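Squalene synthase HpnC (Alicyclobacillus acidocaldarius subsp. acidocaldarius, PDB 4HD1) probably joins two prenyl diphosphates head to head, as in the squalene/phytoene synthase family. Local coordinates at residues G227-L230 and E231-V234; Q241-L244 and Y245-G249. All coordinates share one frame; numbering follows the deposited sequence.

Contact 1: residues G227-L230 and E231-V234; sequences GRRL and ESLV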
ATOM      1  N   GLY A 227     -13.495   8.461  -0.741  1.00 60.40           N
ATOM      2  CA  GLY A 227     -12.311   8.559  -1.608  1.00 60.75           C
ATOM      3  C   GLY A 227     -12.618   8.964  -3.037  1.00 59.32           C
ATOM      4  O   GLY A 227     -11.884   9.751  -3.650  1.00 55.64           O
ATOM      5  N   ARG A 228     -13.718   8.417  -3.546  1.00 61.54           N
ATOM      6  CA  ARG A 228     -14.279   8.703  -4.868  1.00 60.97           C
ATOM      7  C   ARG A 228     -14.154  10.161  -5.316  1.00 58.05           C
ATOM      8  O   ARG A 228     -13.960  10.437  -6.494  1.00 57.92           O
ATOM      9  CB  ARG A 228     -15.759   8.341  -4.832  1.00 62.50           C
ATOM     10  CG  ARG A 228     -16.315   7.741  -6.100  1.00 63.09           C
ATOM     11  CD  ARG A 228     -17.821   7.709  -5.981  1.00 66.02           C
ATOM     12  NE  ARG A 228     -18.446   6.762  -6.895  1.00 72.48           N
ATOM     13  CZ  ARG A 228     -18.628   6.971  -8.198  1.00 79.84           C
ATOM     14  NH1 ARG A 228     -19.222   6.040  -8.933  1.00 89.64           N
ATOM     15  NH2 ARG A 228     -18.211   8.096  -8.773  1.00 82.31           N
ATOM     16  N   ARG A 229     -14.283  11.090  -4.372  1.00 57.98           N
ATOM     17  CA  ARG A 229     -14.247  12.519  -4.682  1.00 57.82           C
ATOM     18  C   ARG A 229     -12.939  12.953  -5.355  1.00 54.82           C
ATOM     19  O   ARG A 229     -12.934  13.876  -6.165  1.00 52.40           O
ATOM     20  CB  ARG A 229     -14.531  13.351  -3.418  1.00 59.08           C
ATOM     21  CG  ARG A 229     -14.566  14.864  -3.621  1.00 57.00           C
ATOM     22  CD  ARG A 229     -15.744  15.319  -4.470  1.00 56.62           C
ATOM     23  NE  ARG A 229     -15.579  16.711  -4.890  1.00 56.81           N
ATOM     24  CZ  ARG A 229     -16.139  17.246  -5.972  1.00 56.77           C
ATOM     25  NH1 ARG A 229     -16.911  16.503  -6.758  1.00 55.36           N
ATOM     26  NH2 ARG A 229     -15.919  18.523  -6.274  1.00 57.98           N
ATOM     27  N   LEU A 230     -11.844  12.271  -5.028  1.00 53.83           N
ATOM     28  CA  LEU A 230     -10.528  12.555  -5.613  1.00 51.96           C
ATOM     29  C   LEU A 230     -10.531  12.424  -7.151  1.00 51.62           C
ATOM     30  O   LEU A 230      -9.831  13.165  -7.867  1.00 51.73           O
ATOM     31  CB  LEU A 230      -9.460  11.651  -4.977  1.00 49.47           C
ATOM     32  CG  LEU A 230      -7.994  11.859  -5.367  1.00 50.17           C
ATOM     33  CD1 LEU A 230      -7.549  13.303  -5.150  1.00 48.62           C
ATOM     34  CD2 LEU A 230      -7.062  10.883  -4.645  1.00 49.65           C
ATOM     35  N   GLU A 231     -11.343  11.500  -7.655  1.00 51.88           N
ATOM     36  CA  GLU A 231     -11.479  11.308  -9.100  1.00 53.53           C
ATOM     37  C   GLU A 231     -11.894  12.573  -9.863  1.00 56.00           C
ATOM     38  O   GLU A 231     -11.638  12.671 -11.060  1.00 60.28           O
ATOM     39  CB  GLU A 231     -12.432  10.148  -9.405  1.00 54.49           C
ATOM     40  CG  GLU A 231     -11.873   8.802  -8.966  1.00 54.26           C
ATOM     41  CD  GLU A 231     -12.925   7.714  -8.841  1.00 57.62           C
ATOM     42  OE1 GLU A 231     -13.995   7.806  -9.494  1.00 60.49           O
ATOM     43  OE2 GLU A 231     -12.673   6.749  -8.082  1.00 60.21           O
ATOM     44  N   SER A 232     -12.510  13.542  -9.185  1.00 54.51           N
ATOM     45  CA  SER A 232     -12.902  14.791  -9.847  1.00 54.66           C
ATOM     46  C   SER A 232     -11.857  15.902  -9.725  1.00 54.69           C
ATOM     47  O   SER A 232     -12.088  17.019 -10.195  1.00 56.68           O
ATOM     48  CB  SER A 232     -14.236  15.300  -9.292  1.00 56.46           C
ATOM     49  OG  SER A 232     -15.207  14.274  -9.287  1.00 57.47           O
ATOM     50  N   LEU A 233     -10.721  15.602  -9.096  1.00 54.50           N
ATOM     51  CA  LEU A 233      -9.757  16.640  -8.717  1.00 55.15           C
ATOM     52  C   LEU A 233      -8.359  16.421  -9.300  1.00 55.56           C
ATOM     53  O   LEU A 233      -7.399  17.103  -8.910  1.00 54.73           O
ATOM     54  CB  LEU A 233      -9.671  16.741  -7.186  1.00 54.67           C
ATOM     55  CG  LEU A 233     -10.970  16.863  -6.374  1.00 53.44           C
ATOM     56  CD1 LEU A 233     -10.667  16.921  -4.882  1.00 51.62           C
ATOM     57  CD2 LEU A 233     -11.768  18.089  -6.794  1.00 51.27           C
ATOM     58  N   VAL A 234      -8.246  15.475 -10.232  1.00 54.74           N
ATOM     59  CA  VAL A 234      -6.944  15.076 -10.779  1.00 53.98           C
ATOM     60  C   VAL A 234      -7.002  14.961 -12.305  1.00 54.29           C
ATOM     61  O   VAL A 234      -8.100  14.906 -12.862  1.00 53.23           O
ATOM     62  CB  VAL A 234      -6.445  13.753 -10.144  1.00 51.85           C
ATOM     63  CG1 VAL A 234      -6.239  13.927  -8.647  1.00 50.17           C
ATOM     64  CG2 VAL A 234      -7.412  12.604 -10.417  1.00 50.66           C
TER
HETATM   65  O   HOH W   1     -15.668  11.731  -8.234  1.00 50.96           O
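Glu-231, Ser-232 and Leu-233 each give their backbone N-H to the carbonyl three residues back, on Arg-228, Arg-229 and Leu-230. The Leu-233 N to Leu-230 O bond is 2.9 Å long. Leu-230 N reaches back to Gly-227 O in the same i to i+3 pattern. A water spans part of this turn: it donates to Arg-228 O and also hydrogen-bonds Ser-232 OG at 2.8 Å.

Glu-231 lays its side chain back along the Arg-228 peptide, with CB 3.3 Å from Arg-228 O. Chi1 of -67° sets CG beside the backbone N and lets the chain run on past that oxygen. OE1 lies 4.3 Å from Arg-228 NH2, well out of the guanidinium plane; no N-H points at it, and any attraction is probably electrostatic alone. The stronger partner is Arg-246, in a salt bridge to OE2. Replacing Glu-231 by alanine removes the carboxylate, which would probably leave Arg-246 without this salt-bridge mate and the close like charges of Arg-228 and Arg-246 less balanced.

The guanidinium of Arg-229 passes one face over Ser-232 CB, 3.9 Å from NH1. Buried Leu-230 meets Val-234, CD1 to CG1 at 3.8 Å, the two side chains crossing at about a right angle. This is a 3-10 turn following helix 207-227, within the connection to helix 236-257 of an all-helical prenyltransferase fold.

Contact 2: residues Q241-L244 and Y245-G249; sequences QLKL and YRLGG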
ATOM      1  N   GLN A 241      -7.235   5.691 -13.301  1.00 58.67           N
ATOM      2  CA  GLN A 241      -6.423   4.778 -12.492  1.00 61.91           C
ATOM      3  C   GLN A 241      -7.054   4.603 -11.113  1.00 61.05           C
ATOM      4  O   GLN A 241      -7.228   3.476 -10.640  1.00 58.36           O
ATOM      5  CB  GLN A 241      -4.983   5.290 -12.356  1.00 62.49           C
ATOM      6  CG  GLN A 241      -3.975   4.233 -11.932  1.00 70.44           C
ATOM      7  CD  GLN A 241      -3.781   3.170 -13.001  1.00 77.86           C
ATOM      8  OE1 GLN A 241      -3.134   3.403 -14.026  1.00 78.23           O
ATOM      9  NE2 GLN A 241      -4.358   1.996 -12.772  1.00 83.57           N
ATOM     10  N   LEU A 242      -7.410   5.723 -10.483  1.00 61.20           N
ATOM     11  CA  LEU A 242      -8.068   5.703  -9.175  1.00 58.07           C
ATOM     12  C   LEU A 242      -9.402   4.988  -9.231  1.00 57.43           C
ATOM     13  O   LEU A 242      -9.699   4.172  -8.360  1.00 58.47           O
ATOM     14  CB  LEU A 242      -8.265   7.117  -8.623  1.00 53.46           C
ATOM     15  CG  LEU A 242      -6.989   7.849  -8.212  1.00 52.52           C
ATOM     16  CD1 LEU A 242      -7.322   9.309  -7.962  1.00 53.16           C
ATOM     17  CD2 LEU A 242      -6.325   7.216  -6.991  1.00 49.17           C
ATOM     18  N   LYS A 243     -10.195   5.282 -10.258  1.00 56.61           N
ATOM     19  CA  LYS A 243     -11.498   4.643 -10.413  1.00 58.64           C
ATOM     20  C   LYS A 243     -11.304   3.131 -10.416  1.00 61.62           C
ATOM     21  O   LYS A 243     -12.005   2.375  -9.741  1.00 64.25           O
ATOM     22  CB  LYS A 243     -12.184   5.113 -11.696  1.00 57.55           C
ATOM     23  CG  LYS A 243     -13.516   4.429 -11.980  1.00 59.43           C
ATOM     24  CD  LYS A 243     -14.316   5.199 -13.029  1.00 61.99           C
ATOM     25  CE  LYS A 243     -15.410   4.346 -13.653  1.00 63.78           C
ATOM     26  NZ  LYS A 243     -16.015   5.002 -14.851  1.00 70.41           N
ATOM     27  N   LEU A 244     -10.317   2.695 -11.159  1.00 70.79           N
ATOM     28  CA  LEU A 244     -10.073   1.288 -11.313  1.00 66.76           C
ATOM     29  C   LEU A 244      -9.567   0.614 -10.027  1.00 47.03           C
ATOM     30  O   LEU A 244      -9.987  -0.502  -9.716  1.00 47.52           O
ATOM     31  CB  LEU A 244      -9.118   1.085 -12.468  1.00 41.69           C
ATOM     32  CG  LEU A 244      -8.593  -0.332 -12.624  1.00 41.92           C
ATOM     33  CD1 LEU A 244      -9.722  -1.286 -13.010  1.00 42.46           C
ATOM     34  CD2 LEU A 244      -7.504  -0.345 -13.690  1.00 42.58           C
ATOM     35  N   TYR A 245      -8.691   1.271  -9.269  1.00 49.66           N
ATOM     36  CA  TYR A 245      -8.369   0.763  -7.929  1.00 56.74           C
ATOM     37  C   TYR A 245      -9.653   0.636  -7.105  1.00 58.76           C
ATOM     38  O   TYR A 245      -9.871  -0.386  -6.446  1.00 62.24           O
ATOM     39  CB  TYR A 245      -7.375   1.669  -7.196  1.00 60.44           C
ATOM     40  CG  TYR A 245      -6.019   1.847  -7.860  1.00 63.73           C
ATOM     41  CD1 TYR A 245      -5.474   0.857  -8.688  1.00 66.09           C
ATOM     42  CD2 TYR A 245      -5.262   3.001  -7.623  1.00 62.77           C
ATOM     43  CE1 TYR A 245      -4.225   1.026  -9.277  1.00 71.87           C
ATOM     44  CE2 TYR A 245      -4.015   3.180  -8.205  1.00 63.96           C
ATOM     45  CZ  TYR A 245      -3.500   2.190  -9.027  1.00 72.05           C
ATOM     46  OH  TYR A 245      -2.263   2.371  -9.604  1.00 77.25           O
ATOM     47  N   ARG A 246     -10.503   1.669  -7.158  1.00 58.74           N
ATOM     48  CA  ARG A 246     -11.770   1.676  -6.428  1.00 59.80           C
ATOM     49  C   ARG A 246     -12.657   0.506  -6.847  1.00 63.33           C
ATOM     50  O   ARG A 246     -13.193  -0.203  -5.995  1.00 65.16           O
ATOM     51  CB  ARG A 246     -12.518   3.009  -6.586  1.00 60.22           C
ATOM     52  CG  ARG A 246     -13.977   2.942  -6.140  1.00 63.58           C
ATOM     53  CD  ARG A 246     -14.688   4.291  -6.078  1.00 62.72           C
ATOM     54  NE  ARG A 246     -14.778   5.000  -7.359  1.00 61.27           N
ATOM     55  CZ  ARG A 246     -15.679   4.766  -8.316  1.00 60.78           C
ATOM     56  NH1 ARG A 246     -16.591   3.810  -8.183  1.00 62.87           N
ATOM     57  NH2 ARG A 246     -15.658   5.493  -9.425  1.00 60.83           N
ATOM     58  N   LEU A 247     -12.792   0.297  -8.155  1.00 64.00           N
ATOM     59  CA  LEU A 247     -13.642  -0.774  -8.672  1.00 64.60           C
ATOM     60  C   LEU A 247     -13.164  -2.128  -8.169  1.00 64.46           C
ATOM     61  O   LEU A 247     -13.970  -2.938  -7.712  1.00 67.73           O
ATOM     62  CB  LEU A 247     -13.710  -0.748 -10.205  1.00 59.54           C
ATOM     63  CG  LEU A 247     -14.451   0.448 -10.813  1.00 61.28           C
ATOM     64  CD1 LEU A 247     -14.275   0.490 -12.330  1.00 57.79           C
ATOM     65  CD2 LEU A 247     -15.934   0.487 -10.417  1.00 60.98           C
ATOM     66  N   GLY A 248     -11.851  -2.345  -8.229  1.00 63.73           N
ATOM     67  CA  GLY A 248     -11.232  -3.580  -7.746  1.00 66.00           C
ATOM     68  C   GLY A 248     -11.524  -3.820  -6.277  1.00 65.05           C
ATOM     69  O   GLY A 248     -11.912  -4.926  -5.881  1.00 66.16           O
ATOM     70  N   GLY A 249     -11.348  -2.772  -5.476  1.00 65.04           N
ATOM     71  CA  GLY A 249     -11.632  -2.828  -4.046  1.00 63.82           C
ATOM     72  C   GLY A 249     -13.094  -3.077  -3.747  1.00 65.94           C
ATOM     73  O   GLY A 249     -13.421  -3.861  -2.860  1.00 68.73           O
TER
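Tyr-245, Arg-246, Leu-247 and Gly-248 donate their backbone N-H groups to Gln-241, Leu-242, Lys-243 and Leu-244, the regular i to i+4 ladder of an alpha helix. The bonds are fairly straight; that from Leu-247 N to Lys-243 O is 2.7 Å long. Gly-249 N continues the series to Tyr-245 O.

The aromatic contact is one turn long. Gln-241 O lies over one face of the Tyr-245 ring, offset toward the rim and 3.4 Å from CG. The Gln-241 side chain reaches the far end of the same ring. Chi1 of -161° carries Gln-241 CG to 3.4 Å from Tyr-245 OH; the bend at chi2 then brings NE2 to 3.6 Å from Tyr-245 CE1. The amide and ring planes are 31° apart. These polar ends have other partners: Tyr-245 OH bonds Val-32 O, while the Gln-241 amide bonds Phe-35 N and Val-31 O.

The Lys-243 methylene CG packs obliquely on the Arg-246 guanidinium, 3.5 Å from NH2, and lies 4.0 Å from Leu-247 CD1. Arg-246 NE forms a salt bridge with Glu-231 OE2. Looser is the apolar contact of Leu-242 CD2 with Tyr-245 CD2, at 4.4 Å.

The segment is part of helix 236-257. Gln-241 and Tyr-245 join it to the end of helix 29-32 and the loop beyond, while Leu-242 and Lys-243 pack on the loop that follows helix 207-227.

How the contacts relate
The chain leaves helix 207-227 and enters contact 1, where 227-234 turns within the loop before the last helix. Helix 236-257 follows, and contact 2 lies in it at 241-249. The two contacts are in series; neither nests in the other. Their centres are 11 Å apart and they touch directly. Glu-231 OE2 forms a salt bridge with Arg-246 NE at 2.8 Å. Arg-228 CG packs against the same Arg-246 nitrogen, and Leu-230 CD2 meets Leu-242 CD1 at 3.7 Å. The turn is thus tied back onto the helix it leads to. Leu-230 also reaches helix 152-172, bringing a third helix to the junction.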